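Local coordinates for protein tannase (Fusobacterium nucleatum subsp. nucleatum ATCC 25586, PDB 6YQ4) that is a tannase, probably an alpha/beta-hydrolase that splits gallotannin esters, and binds a magnesium ion, at residues Ala170-Leu174 / Met420-Met424; Asn366-Gly370 / Ile417-Met421; Ala361-Asn366 / Ser376-Thr380. All blocks are in the same frame, centred on the assembly; numbering follows the deposited sequence.

The three contacts run as a chain outward from the core. Interaction 1 and interaction 2 share Met420 and Met421, their centres about 11 Å apart. Interaction 2 touches interaction 3, about 8 Å away between centres, through Asn366, which both use, and through two phenylalanine rings: Phe369 CD2 lies 3.3 Å from Phe379 CD2. Interactions 1 and 3 do not meet; their nearest atoms are about 8 Å apart. All three lie away from the magnesium site. The helix of interaction 1 follows the probable nucleophile elbow around Ser166, and Glu365 of interaction 3 approaches the probable Ser166, His476 and Asp444 triad but makes no contact with it.

Interaction 1: residues Ala170-Leu174 / Met420-Met424; sequences ALSAL and MMNPM
Leu174 of helix 167-177 pushes its isobutyl group against the backbone that leads from Met420 to Pro423. Its CB makes no close approach; the bond to CG is turned away from the usual staggered positions (chi1 -116°), which swings the branch point across to lie 3.8 Å from Met421 O. The two methyls straddle Met420 O, an oxygen also hydrogen-bonded by Tyr184 OH. CD1 comes within 3.4 Å of Met420 O and also touches Met421 CA. CD2 settles over the peptide link entering the proline, 3.7 Å from Pro423 N and 4.0 Å from Pro423 CD. The proline returns the contact with its CG, which sits 3.8 Å from the Leu174 backbone N and near the methyl of Ala173.

Met421 closes the other end. Bent at chi2 and chi3 (-55° and -51°), its chain curls back so that CE enters the notch between two leucines, 3.9 Å from Leu171 CD2 and 4.0 Å from Leu174 CD1. Leu171 packs further against helix 134-148. Between Met421 and Pro423, Asn422 turns the chain: its OD1 accepts from Met424 N in an Asx turn, while its ND2 is held by Glu213 and Asn211. All the touching residues are buried, and the side chains that meet are apolar, though Leu174 rests largely on backbone atoms. The contact packs the loop ahead of strand 435-439 onto the helix that follows the probable nucleophile elbow (Gly164, Ser166, Gly168), the strand-turn-helix unit characteristic of the alpha/beta-hydrolase fold.

Interaction 2: residues Asn366-Gly370 / Ile417-Met421; sequences NNLFG and IIKMM
Phe369 and Ile418 are the residues whose CA atoms come nearest, 7.8 Å apart, where the chain leaving helix 364-368 faces the last turn of helix 415-420. Phe369 is the first residue to drop out of helical geometry, and from there its ring reaches over to the other helix. Phe369 CE1 leads, 3.9 Å from Ile418 CA and equally near Ile417 O, the oxygen lying at the ring edge, close to its plane. Ile418 CG1 covers one face, 4.2 Å from Phe369 CE1. The opposite face is covered from within its own segment by Leu368 CD2, displaced toward the rim, so the aromatic ring is held between two aliphatic branches. The CG2 methyl of Ile417 adds a looser touch on Phe369 CD1, 4.3 Å away.

Both helices belong to the long insertion between strands 202-206 and 435-439, the place where alpha/beta-hydrolases commonly carry a lid, and the contact joins two of its short helices by their C-terminal ends. Helix 212-223 supplies Leu212 as a further neighbour of both Leu368 and Phe369, and the ring of Phe379 meets that of Phe369 with planes about 40° apart.

Met421 approaches obliquely from the Leu368 side of the ring. Its CG lies 3.8 Å from Phe369 CE1 and a little further from CZ, the two side chains running antiparallel past one another. Farther along, its CE methyl meets Leu368 CD2 at 4.4 Å, a loose contact, and through Met421 the patch is linked to helix 167-177.

Interaction 3: residues Ala361-Asn366 / Ser376-Thr380; sequences ASSGEN and SKHFT
Asn366 grips Lys377 twice. Its ND2 donates to Lys377 O at 2.9 Å, tilted from the carbonyl plane, and its own backbone O accepts from Lys377 N at 3.1 Å, the donor standing well above the carbonyl plane. Asp357 OD1 accepts from both Asn366 ND2 and His378 ND1. Beside this group Ser376 OG donates to Ala361 O at 2.9 Å, in the carbonyl plane and on a lone pair; OG sits between backbone N and carbonyl carbon (chi1 55°), facing Ala361. The other end of the Asn366 amide serves its own helix: OD1 takes Ser363 N on an in-plane lone pair, while Ser363 OG takes Asn366 N, the two forming a capping box at the start of helix 364-368.

Outward lies Phe379, crossing Asn366 at about a right angle with ring and amide planes 57° apart. Its CE2 is 3.5 Å from Asn366 ND2, and its CZ 3.7 Å from Glu365 CB; Glu365 OE1 hydrogen-bonds a glycerol, probably from the crystallisation liquor. With partners at both its oxygen and its nitrogen, the buried Asn366 amide is fixed in rotation and ties the helix start to the extended backbone of 376-378.

Interaction 1: residues Ala170-Leu174 / Met420-Met424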
# COMPACT_ATOMS: atom_id res chain seq x y z
N ALA A 170 0.29 1.39 -0.09
CA ALA A 170 0.19 2.75 -0.59
C ALA A 170 1.45 3.56 -0.27
O ALA A 170 1.98 4.27 -1.13
CB ALA A 170 -1.05 3.42 0.01
N LEU A 171 1.96 3.45 0.96
CA LEU A 171 3.13 4.24 1.34
C LEU A 171 4.38 3.74 0.63
O LEU A 171 5.22 4.53 0.17
CB LEU A 171 3.30 4.20 2.85
CG LEU A 171 2.23 4.89 3.70
CD1 LEU A 171 2.57 4.72 5.17
CD2 LEU A 171 2.08 6.38 3.34
N SER A 172 4.53 2.42 0.53
CA SER A 172 5.64 1.87 -0.25
C SER A 172 5.59 2.38 -1.70
O SER A 172 6.59 2.89 -2.23
CB SER A 172 5.59 0.35 -0.17
OG SER A 172 6.29 -0.24 -1.22
N ALA A 173 4.41 2.33 -2.33
CA ALA A 173 4.27 2.86 -3.69
C ALA A 173 4.55 4.36 -3.75
O ALA A 173 5.25 4.83 -4.66
CB ALA A 173 2.86 2.57 -4.22
N LEU A 174 3.95 5.13 -2.83
CA LEU A 174 4.27 6.56 -2.71
C LEU A 174 5.77 6.81 -2.60
O LEU A 174 6.28 7.78 -3.16
CB LEU A 174 3.59 7.14 -1.47
CG LEU A 174 2.52 8.22 -1.50
CD1 LEU A 174 2.42 8.83 -0.10
CD2 LEU A 174 2.79 9.29 -2.55
N MET A 420 -0.05 14.99 -1.83
CA MET A 420 1.12 14.33 -1.26
C MET A 420 0.87 12.88 -0.86
O MET A 420 1.85 12.17 -0.59
CB MET A 420 1.63 15.09 -0.05
CG MET A 420 2.51 16.27 -0.40
SD MET A 420 3.12 17.07 1.11
CE MET A 420 1.82 18.26 1.31
N MET A 421 -0.39 12.44 -0.78
CA MET A 421 -0.68 11.06 -0.43
C MET A 421 -0.93 10.19 -1.65
O MET A 421 -1.16 8.99 -1.49
CB MET A 421 -1.90 10.95 0.51
CG MET A 421 -1.75 11.65 1.85
SD MET A 421 -0.29 11.06 2.73
CE MET A 421 -0.48 9.25 2.69
N ASN A 422 -0.91 10.77 -2.86
CA ASN A 422 -1.34 10.05 -4.06
C ASN A 422 -0.21 9.86 -5.07
O ASN A 422 0.19 10.83 -5.74
CB ASN A 422 -2.50 10.77 -4.72
CG ASN A 422 -3.11 9.95 -5.85
OD1 ASN A 422 -2.67 8.83 -6.12
ND2 ASN A 422 -4.14 10.48 -6.49
N PRO A 423 0.32 8.65 -5.23
CA PRO A 423 1.41 8.44 -6.20
C PRO A 423 1.06 8.88 -7.62
O PRO A 423 1.98 9.20 -8.38
CB PRO A 423 1.64 6.92 -6.15
CG PRO A 423 1.05 6.45 -4.99
CD PRO A 423 -0.05 7.40 -4.55
N MET A 424 -0.22 8.93 -7.98
CA MET A 424 -0.61 9.31 -9.34
C MET A 424 -0.04 10.66 -9.75
O MET A 424 0.38 10.84 -10.90
CB MET A 424 -2.13 9.32 -9.48
CG MET A 424 -2.75 7.95 -9.31
SD MET A 424 -2.13 6.74 -10.49
CE MET A 424 -2.88 7.39 -11.96

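Interaction 2: residues Asn366-Gly370 / Ile417-Met421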
# COMPACT_ATOMS: atom_id res chain seq x y z
N ASN A 366 -11.09 9.20 5.82
CA ASN A 366 -11.55 10.45 6.45
C ASN A 366 -10.66 10.84 7.63
O ASN A 366 -10.25 11.99 7.77
CB ASN A 366 -12.97 10.29 6.96
CG ASN A 366 -13.99 10.26 5.87
OD1 ASN A 366 -14.88 9.39 5.88
ND2 ASN A 366 -13.94 11.24 4.96
N ASN A 367 -10.38 9.86 8.51
CA ASN A 367 -9.56 10.11 9.69
C ASN A 367 -8.12 10.44 9.32
O ASN A 367 -7.47 11.21 10.05
CB ASN A 367 -9.62 8.89 10.61
CG ASN A 367 -9.05 9.17 11.96
OD1 ASN A 367 -7.88 8.90 12.20
ND2 ASN A 367 -9.84 9.75 12.84
N LEU A 368 -7.59 9.87 8.21
CA LEU A 368 -6.22 10.21 7.77
C LEU A 368 -6.10 11.68 7.39
O LEU A 368 -5.04 12.29 7.62
CB LEU A 368 -5.79 9.32 6.59
CG LEU A 368 -4.60 9.72 5.68
CD1 LEU A 368 -3.29 9.65 6.43
CD2 LEU A 368 -4.51 8.88 4.34
N PHE A 369 -7.16 12.28 6.84
CA PHE A 369 -7.13 13.64 6.34
C PHE A 369 -7.65 14.67 7.34
O PHE A 369 -7.89 15.82 6.96
CB PHE A 369 -7.92 13.74 5.02
CG PHE A 369 -7.18 13.15 3.83
CD1 PHE A 369 -5.96 13.66 3.44
CD2 PHE A 369 -7.69 12.06 3.17
CE1 PHE A 369 -5.27 13.10 2.40
CE2 PHE A 369 -7.02 11.51 2.10
CZ PHE A 369 -5.80 12.03 1.72
N GLY A 370 -7.81 14.31 8.61
CA GLY A 370 -7.88 15.33 9.63
C GLY A 370 -6.58 16.12 9.72
O GLY A 370 -5.65 15.85 8.94
N ILE A 417 -2.20 18.38 0.47
CA ILE A 417 -2.02 17.19 1.28
C ILE A 417 -2.71 15.99 0.64
O ILE A 417 -2.21 14.86 0.70
CB ILE A 417 -2.52 17.46 2.71
CG1 ILE A 417 -1.64 18.55 3.35
CG2 ILE A 417 -2.48 16.20 3.54
CD1 ILE A 417 -1.94 18.84 4.79
N ILE A 418 -3.87 16.20 0.02
CA ILE A 418 -4.43 15.14 -0.80
C ILE A 418 -3.43 14.71 -1.87
O ILE A 418 -3.21 13.51 -2.10
CB ILE A 418 -5.77 15.59 -1.42
CG1 ILE A 418 -6.74 16.00 -0.31
CG2 ILE A 418 -6.36 14.49 -2.27
CD1 ILE A 418 -8.12 16.41 -0.80
N LYS A 419 -2.76 15.69 -2.50
CA LYS A 419 -1.76 15.39 -3.52
C LYS A 419 -0.62 14.55 -2.96
O LYS A 419 -0.26 13.50 -3.52
CB LYS A 419 -1.21 16.67 -4.12
CG LYS A 419 -0.19 16.38 -5.19
CD LYS A 419 0.68 17.61 -5.55
CE LYS A 419 1.96 17.14 -6.27
NZ LYS A 419 2.68 18.25 -6.90
N MET A 420 -0.05 14.99 -1.83
CA MET A 420 1.12 14.33 -1.26
C MET A 420 0.87 12.88 -0.86
O MET A 420 1.85 12.17 -0.59
CB MET A 420 1.63 15.09 -0.05
CG MET A 420 2.51 16.27 -0.40
SD MET A 420 3.12 17.07 1.11
CE MET A 420 1.82 18.26 1.31
N MET A 421 -0.39 12.44 -0.78
CA MET A 421 -0.68 11.06 -0.43
C MET A 421 -0.93 10.19 -1.65
O MET A 421 -1.16 8.99 -1.49
CB MET A 421 -1.90 10.95 0.51
CG MET A 421 -1.75 11.65 1.85
SD MET A 421 -0.29 11.06 2.73
CE MET A 421 -0.48 9.25 2.69

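Interaction 3: residues Ala361-Asn366 / Ser376-Thr380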
# COMPACT_ATOMS: atom_id res chain seq x y z
N ALA A 361 -17.98 11.43 7.37
CA ALA A 361 -16.54 11.63 7.58
C ALA A 361 -15.94 10.62 8.56
O ALA A 361 -15.02 10.94 9.30
CB ALA A 361 -16.23 13.06 8.04
N SER A 362 -16.44 9.39 8.57
CA SER A 362 -16.10 8.43 9.61
C SER A 362 -15.19 7.31 9.14
O SER A 362 -14.80 6.47 9.96
CB SER A 362 -17.39 7.80 10.16
OG SER A 362 -17.99 7.01 9.14
N SER A 363 -14.87 7.24 7.85
CA SER A 363 -13.97 6.20 7.40
C SER A 363 -12.58 6.46 7.98
O SER A 363 -12.27 7.56 8.46
CB SER A 363 -13.91 6.15 5.87
OG SER A 363 -12.82 6.91 5.38
N GLY A 364 -11.75 5.42 7.95
CA GLY A 364 -10.38 5.58 8.36
C GLY A 364 -9.64 6.57 7.48
O GLY A 364 -8.73 7.27 7.95
N GLU A 365 -10.00 6.62 6.18
CA GLU A 365 -9.36 7.56 5.26
C GLU A 365 -9.80 9.00 5.54
O GLU A 365 -9.00 9.93 5.46
CB GLU A 365 -9.67 7.19 3.81
CG GLU A 365 -8.92 5.98 3.26
CD GLU A 365 -9.41 4.65 3.85
OE1 GLU A 365 -8.55 3.78 4.13
OE2 GLU A 365 -10.64 4.48 4.01
N ASN A 366 -11.09 9.20 5.82
CA ASN A 366 -11.55 10.45 6.45
C ASN A 366 -10.66 10.84 7.63
O ASN A 366 -10.25 11.99 7.77
CB ASN A 366 -12.97 10.29 6.96
CG ASN A 366 -13.99 10.26 5.87
OD1 ASN A 366 -14.88 9.39 5.88
ND2 ASN A 366 -13.94 11.24 4.96
N SER A 376 -11.26 14.31 11.43
CA SER A 376 -11.48 13.80 10.08
C SER A 376 -11.89 14.95 9.17
O SER A 376 -12.27 16.03 9.64
CB SER A 376 -12.57 12.73 10.00
OG SER A 376 -13.78 13.22 10.56
N LYS A 377 -11.79 14.70 7.86
CA LYS A 377 -12.19 15.67 6.85
C LYS A 377 -12.65 14.90 5.62
O LYS A 377 -12.46 13.68 5.51
CB LYS A 377 -11.06 16.63 6.46
CG LYS A 377 -10.50 17.49 7.59
CD LYS A 377 -9.87 18.76 7.06
CE LYS A 377 -8.89 19.39 8.04
NZ LYS A 377 -8.23 20.61 7.50
N HIS A 378 -13.27 15.63 4.69
CA HIS A 378 -13.51 15.12 3.36
C HIS A 378 -12.27 15.29 2.50
O HIS A 378 -11.35 16.04 2.85
CB HIS A 378 -14.69 15.83 2.70
CG HIS A 378 -15.96 15.67 3.46
ND1 HIS A 378 -16.55 14.45 3.65
CD2 HIS A 378 -16.71 16.57 4.14
CE1 HIS A 378 -17.64 14.60 4.39
NE2 HIS A 378 -17.76 15.88 4.70
N PHE A 379 -12.25 14.57 1.38
CA PHE A 379 -11.18 14.71 0.40
C PHE A 379 -11.69 14.54 -1.03
O PHE A 379 -10.87 14.45 -1.95
CB PHE A 379 -10.04 13.72 0.67
CG PHE A 379 -10.50 12.35 1.05
CD1 PHE A 379 -10.50 11.32 0.11
CD2 PHE A 379 -10.92 12.08 2.35
CE1 PHE A 379 -10.91 10.02 0.47
CE2 PHE A 379 -11.34 10.81 2.73
CZ PHE A 379 -11.33 9.77 1.78
N THR A 380 -13.00 14.49 -1.24
CA THR A 380 -13.57 14.44 -2.57
C THR A 380 -14.57 15.58 -2.66
O THR A 380 -15.19 15.96 -1.66
CB THR A 380 -14.27 13.10 -2.88
OG1 THR A 380 -15.43 12.95 -2.04
CG2 THR A 380 -13.32 11.95 -2.65